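Local atomic coordinates of aldehyde dehydrogenase (Listeria monocytogenes, PDB entry 3K9D), a protein that probably catalyses redox reactions at the aldehyde or oxo group of its substrates, with NAD or NADP as the electron acceptor. Residues A230-P233 / R234-H238; R396-V399 / N400-G403. All blocks are in the same frame, centred on the assembly; numbering follows the deposited sequence.

Interaction 1: A230-P233 / R234-H238; sequences ANIP and RAVKH
N231 and R234 meet at the start of helix 232-243, where the asparagine is the N-cap. Its OD1 accepts the backbone N-H of R234 at 3.1 Å from OD1 to N, a fairly straight bond (163° at the hydrogen) whose donor stands 27° off the carbonyl plane. The side chain extends to reach it: CG is trans to the residue's own backbone N (chi1 -176°), which swings the amide over the first turn, with OD1 also 3.4 Å from CB of R234. The arginine side chain crosses the asparagine almost perpendicularly, and CB of N231 lies at the edge of its guanidinium, near the plane.

Behind the cap the i to i+4 helical hydrogen bonds begin at once. A235 N donates to N231 O at 2.8 Å and V236 N to I232 O, also at 2.8 Å. K237 N gives P233 O a longer bond of 3.1 Å, and that carbonyl is shared with the side-chain amide of Q274. On the flank of the turn, in the conformer of I232 described here, its CG2 meets CG2 of V236 at 3.9 Å, while the isoleucine also packs on N263, V267 and E270 of helix 261-273. A235 leans on I226 of strand 223-226, seating this end of the helix in a beta-alpha-beta unit.

The polar ends reach further. K237 NZ pairs with D241 and with E451 and E453 of the second subunit, and H238 NE2 is bonded to E451 of that subunit.

P233, second residue of the helix, has no N-H to offer, and the R234 N-H is taken by the asparagine. The cap thus replaces with a side-chain oxygen the carbonyl that a preceding turn would have supplied, a textbook solution at an exposed N-terminus.

Interaction 2: R396-V399 / N400-G403; sequences RLLV and NTPG
The first torsion of T401 brings it against L398: OG1 is trans to the threonine's own N (chi1 -157°), which leaves the methyl CG2 in the crowded position between N and the carbonyl carbon. That methyl meets CB of L398 at 3.7 Å. In L398, CG sits beside the backbone N and opposite the carbonyl carbon (chi1 -51°), which directs the isobutyl group to G403. There the leucine's CD1 comes to 3.3 Å from the carbonyl O of G403 and 3.9 Å from G403 CA, so one branched side chain spans the bend from the end of the strand to the first residue of helix 403-407.

The turn itself rests on N400, whose backbone is in the left-handed helical region (phi 54°) and reverses the course of the chain after V399. Alongside it, CG1 of V399 lies 3.5 Å from the N400 backbone N and 3.9 Å from its ND2. The two side chains pass each other at an oblique angle. N400 ND2 is bonded to the S379 carbonyl, which ties the turn to the neighbouring loop. T401 OG1, in turn, shares a hydrogen bond with T411 OG1, which is consistent with the rotation that presents CG2 to the leucine. The N-H of G403 is bonded to E254, while P402 occupies the N-cap position.

Apart from N400, which is partly exposed, these residues are buried. L398 has backbone bonds with L375 and I377 of strand 374-378, whereas residues R396 to V399 also pair in parallel with a strand of the second subunit. The sequence strand, turn, short helix at the outermost strand, within this chain, of a seven-stranded parallel sheet is consistent with the Rossmann-like catalytic domain of aldehyde dehydrogenases, here with its sheet carried on across the dimer interface.

Both interactions are local contacts along one chain at the same parallel sheet, and they abut, with centres about 12 Å apart: H238 of interaction 1 packs on N400, T401 and P402 of interaction 2. Their settings differ. Interaction 1 is partly buried on a helix linking two central strands, and polar backbone and cap bonds dominate it. Interaction 2 is buried at the sheet's last strand within this chain, and its own contacts are mainly van der Waals, its polar groups being met by residues beyond the turn. Both also reach the second subunit, one through polar and charged side chains and the other through parallel strand pairing.

Interaction 1: A230-P233 / R234-H238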
loop_
_atom_site.group_PDB
_atom_site.type_symbol
_atom_site.label_atom_id
_atom_site.label_comp_id
_atom_site.label_asym_id
_atom_site.label_seq_id
_atom_site.Cartn_x
_atom_site.Cartn_y
_atom_site.Cartn_z
ATOM N N ALA A 230 15.639 -34.090 5.195
ATOM C CA ALA A 230 16.670 -33.130 4.788
ATOM C C ALA A 230 18.079 -33.690 4.752
ATOM O O ALA A 230 18.387 -34.644 5.435
ATOM C CB ALA A 230 16.644 -31.879 5.664
ATOM N N ASN A 231 18.914 -33.058 3.940
ATOM C CA ASN A 231 20.351 -33.254 3.940
ATOM C C ASN A 231 20.920 -32.430 5.115
ATOM O O ASN A 231 21.019 -31.214 5.019
ATOM C CB ASN A 231 20.881 -32.750 2.598
ATOM C CG ASN A 231 22.357 -32.987 2.412
ATOM O OD1 ASN A 231 23.178 -32.569 3.221
ATOM N ND2 ASN A 231 22.708 -33.628 1.305
ATOM N N ILE A 232 21.275 -33.105 6.206
ATOM C CA ILE A 232 21.722 -32.441 7.444
ATOM C C ILE A 232 23.008 -31.624 7.253
ATOM O O ILE A 232 23.043 -30.449 7.612
ATOM C CB ILE A 232 21.893 -33.430 8.663
ATOM C CG1 ILE A 232 20.700 -34.380 8.808
ATOM C CG2 ILE A 232 22.147 -32.666 9.963
ATOM C CD1 ILE A 232 19.410 -33.696 9.127
ATOM N N PRO A 233 24.091 -32.250 6.700
ATOM C CA PRO A 233 25.286 -31.411 6.555
ATOM C C PRO A 233 25.057 -30.098 5.781
ATOM O O PRO A 233 25.595 -29.062 6.165
ATOM C CB PRO A 233 26.268 -32.326 5.789
ATOM C CG PRO A 233 25.880 -33.704 6.225
ATOM C CD PRO A 233 24.365 -33.632 6.239
ATOM N N ARG A 234 24.258 -30.134 4.717
ATOM C CA ARG A 234 23.926 -28.903 3.989
ATOM C C ARG A 234 22.944 -27.995 4.750
ATOM O O ARG A 234 23.091 -26.781 4.702
ATOM C CB ARG A 234 23.383 -29.202 2.586
ATOM C CG ARG A 234 23.338 -27.966 1.679
ATOM C CD ARG A 234 23.043 -28.364 0.249
ATOM N NE ARG A 234 21.800 -29.127 0.192
ATOM C CZ ARG A 234 20.643 -28.654 -0.249
ATOM N NH1 ARG A 234 20.556 -27.411 -0.718
ATOM N NH2 ARG A 234 19.575 -29.443 -0.243
ATOM N N ALA A 235 21.959 -28.578 5.447
ATOM C CA ALA A 235 21.025 -27.777 6.253
ATOM C C ALA A 235 21.776 -27.025 7.343
ATOM O O ALA A 235 21.538 -25.841 7.541
ATOM C CB ALA A 235 19.904 -28.632 6.863
ATOM N N VAL A 236 22.703 -27.709 8.012
ATOM C CA VAL A 236 23.562 -27.091 9.004
ATOM C C VAL A 236 24.439 -25.985 8.400
ATOM O O VAL A 236 24.526 -24.902 8.964
ATOM C CB VAL A 236 24.402 -28.150 9.789
ATOM C CG1 VAL A 236 25.373 -27.480 10.724
ATOM C CG2 VAL A 236 23.477 -29.077 10.595
ATOM N N LYS A 237 25.060 -26.254 7.247
ATOM C CA LYS A 237 25.941 -25.282 6.564
ATOM C C LYS A 237 25.167 -24.020 6.180
ATOM O O LYS A 237 25.649 -22.915 6.375
ATOM C CB LYS A 237 26.568 -25.915 5.317
ATOM C CG LYS A 237 27.474 -25.015 4.494
ATOM C CD LYS A 237 27.692 -25.606 3.106
ATOM C CE LYS A 237 28.496 -24.656 2.223
ATOM N NZ LYS A 237 27.704 -23.444 1.813
ATOM N N HIS A 238 23.961 -24.203 5.650
ATOM C CA HIS A 238 23.093 -23.073 5.301
ATOM C C HIS A 238 22.725 -22.211 6.516
ATOM O O HIS A 238 22.854 -20.997 6.471
ATOM C CB HIS A 238 21.848 -23.551 4.560
ATOM C CG HIS A 238 22.101 -23.947 3.135
ATOM N ND1 HIS A 238 21.188 -24.661 2.389
ATOM C CD2 HIS A 238 23.156 -23.715 2.314
ATOM C CE1 HIS A 238 21.673 -24.864 1.178
ATOM N NE2 HIS A 238 22.863 -24.297 1.105
#

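Interaction 2: R396-V399 / N400-G403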
loop_
_atom_site.group_PDB
_atom_site.type_symbol
_atom_site.label_atom_id
_atom_site.label_comp_id
_atom_site.label_asym_id
_atom_site.label_seq_id
_atom_site.Cartn_x
_atom_site.Cartn_y
_atom_site.Cartn_z
ATOM N N ARG A 396 7.707 -14.648 3.256
ATOM C CA ARG A 396 8.749 -15.338 2.507
ATOM C C ARG A 396 9.072 -16.647 3.212
ATOM O O ARG A 396 9.467 -16.659 4.368
ATOM C CB ARG A 396 9.998 -14.443 2.283
ATOM C CG ARG A 396 10.596 -13.842 3.549
ATOM C CD ARG A 396 11.501 -12.630 3.325
ATOM N NE ARG A 396 10.876 -11.552 2.566
ATOM C CZ ARG A 396 9.901 -10.739 2.986
ATOM N NH1 ARG A 396 9.375 -10.844 4.192
ATOM N NH2 ARG A 396 9.445 -9.796 2.166
ATOM N N LEU A 397 8.865 -17.757 2.518
ATOM C CA LEU A 397 9.208 -19.055 3.078
ATOM C C LEU A 397 10.353 -19.685 2.300
ATOM O O LEU A 397 10.247 -19.996 1.122
ATOM C CB LEU A 397 7.999 -19.982 3.129
ATOM C CG LEU A 397 7.959 -20.996 4.275
ATOM C CD1 LEU A 397 6.531 -21.426 4.473
ATOM C CD2 LEU A 397 8.827 -22.197 4.013
ATOM N N LEU A 398 11.462 -19.887 2.988
ATOM C CA LEU A 398 12.677 -20.296 2.309
ATOM C C LEU A 398 12.893 -21.798 2.374
ATOM O O LEU A 398 12.733 -22.404 3.422
ATOM C CB LEU A 398 13.859 -19.518 2.861
ATOM C CG LEU A 398 13.589 -18.015 2.858
ATOM C CD1 LEU A 398 14.694 -17.327 3.584
ATOM C CD2 LEU A 398 13.395 -17.438 1.443
ATOM N N VAL A 399 13.209 -22.388 1.220
ATOM C CA VAL A 399 13.436 -23.817 1.126
ATOM C C VAL A 399 14.891 -24.090 0.733
ATOM O O VAL A 399 15.369 -23.594 -0.296
ATOM C CB VAL A 399 12.451 -24.504 0.141
ATOM C CG1 VAL A 399 12.630 -26.018 0.166
ATOM C CG2 VAL A 399 10.985 -24.136 0.474
ATOM N N ASN A 400 15.572 -24.869 1.574
ATOM C CA ASN A 400 16.936 -25.380 1.314
ATOM C C ASN A 400 17.948 -24.283 0.973
ATOM O O ASN A 400 18.641 -24.350 -0.043
ATOM C CB ASN A 400 16.913 -26.473 0.229
ATOM C CG ASN A 400 16.142 -27.707 0.656
ATOM O OD1 ASN A 400 16.062 -28.028 1.829
ATOM N ND2 ASN A 400 15.607 -28.419 -0.299
ATOM N N THR A 401 18.023 -23.276 1.832
ATOM C CA THR A 401 18.830 -22.098 1.545
ATOM C C THR A 401 19.137 -21.452 2.889
ATOM O O THR A 401 18.406 -21.696 3.851
ATOM C CB THR A 401 18.101 -21.124 0.517
ATOM O OG1 THR A 401 19.061 -20.291 -0.164
ATOM C CG2 THR A 401 17.014 -20.274 1.169
ATOM N N PRO A 402 20.241 -20.685 2.979
ATOM C CA PRO A 402 20.494 -19.851 4.163
ATOM C C PRO A 402 19.416 -18.773 4.334
ATOM O O PRO A 402 19.088 -18.084 3.373
ATOM C CB PRO A 402 21.839 -19.176 3.854
ATOM C CG PRO A 402 22.366 -19.792 2.625
ATOM C CD PRO A 402 21.325 -20.599 1.976
ATOM N N GLY A 403 18.888 -18.626 5.549
ATOM C CA GLY A 403 17.806 -17.660 5.836
ATOM C C GLY A 403 18.067 -16.210 5.453
ATOM O O GLY A 403 17.262 -15.605 4.765
#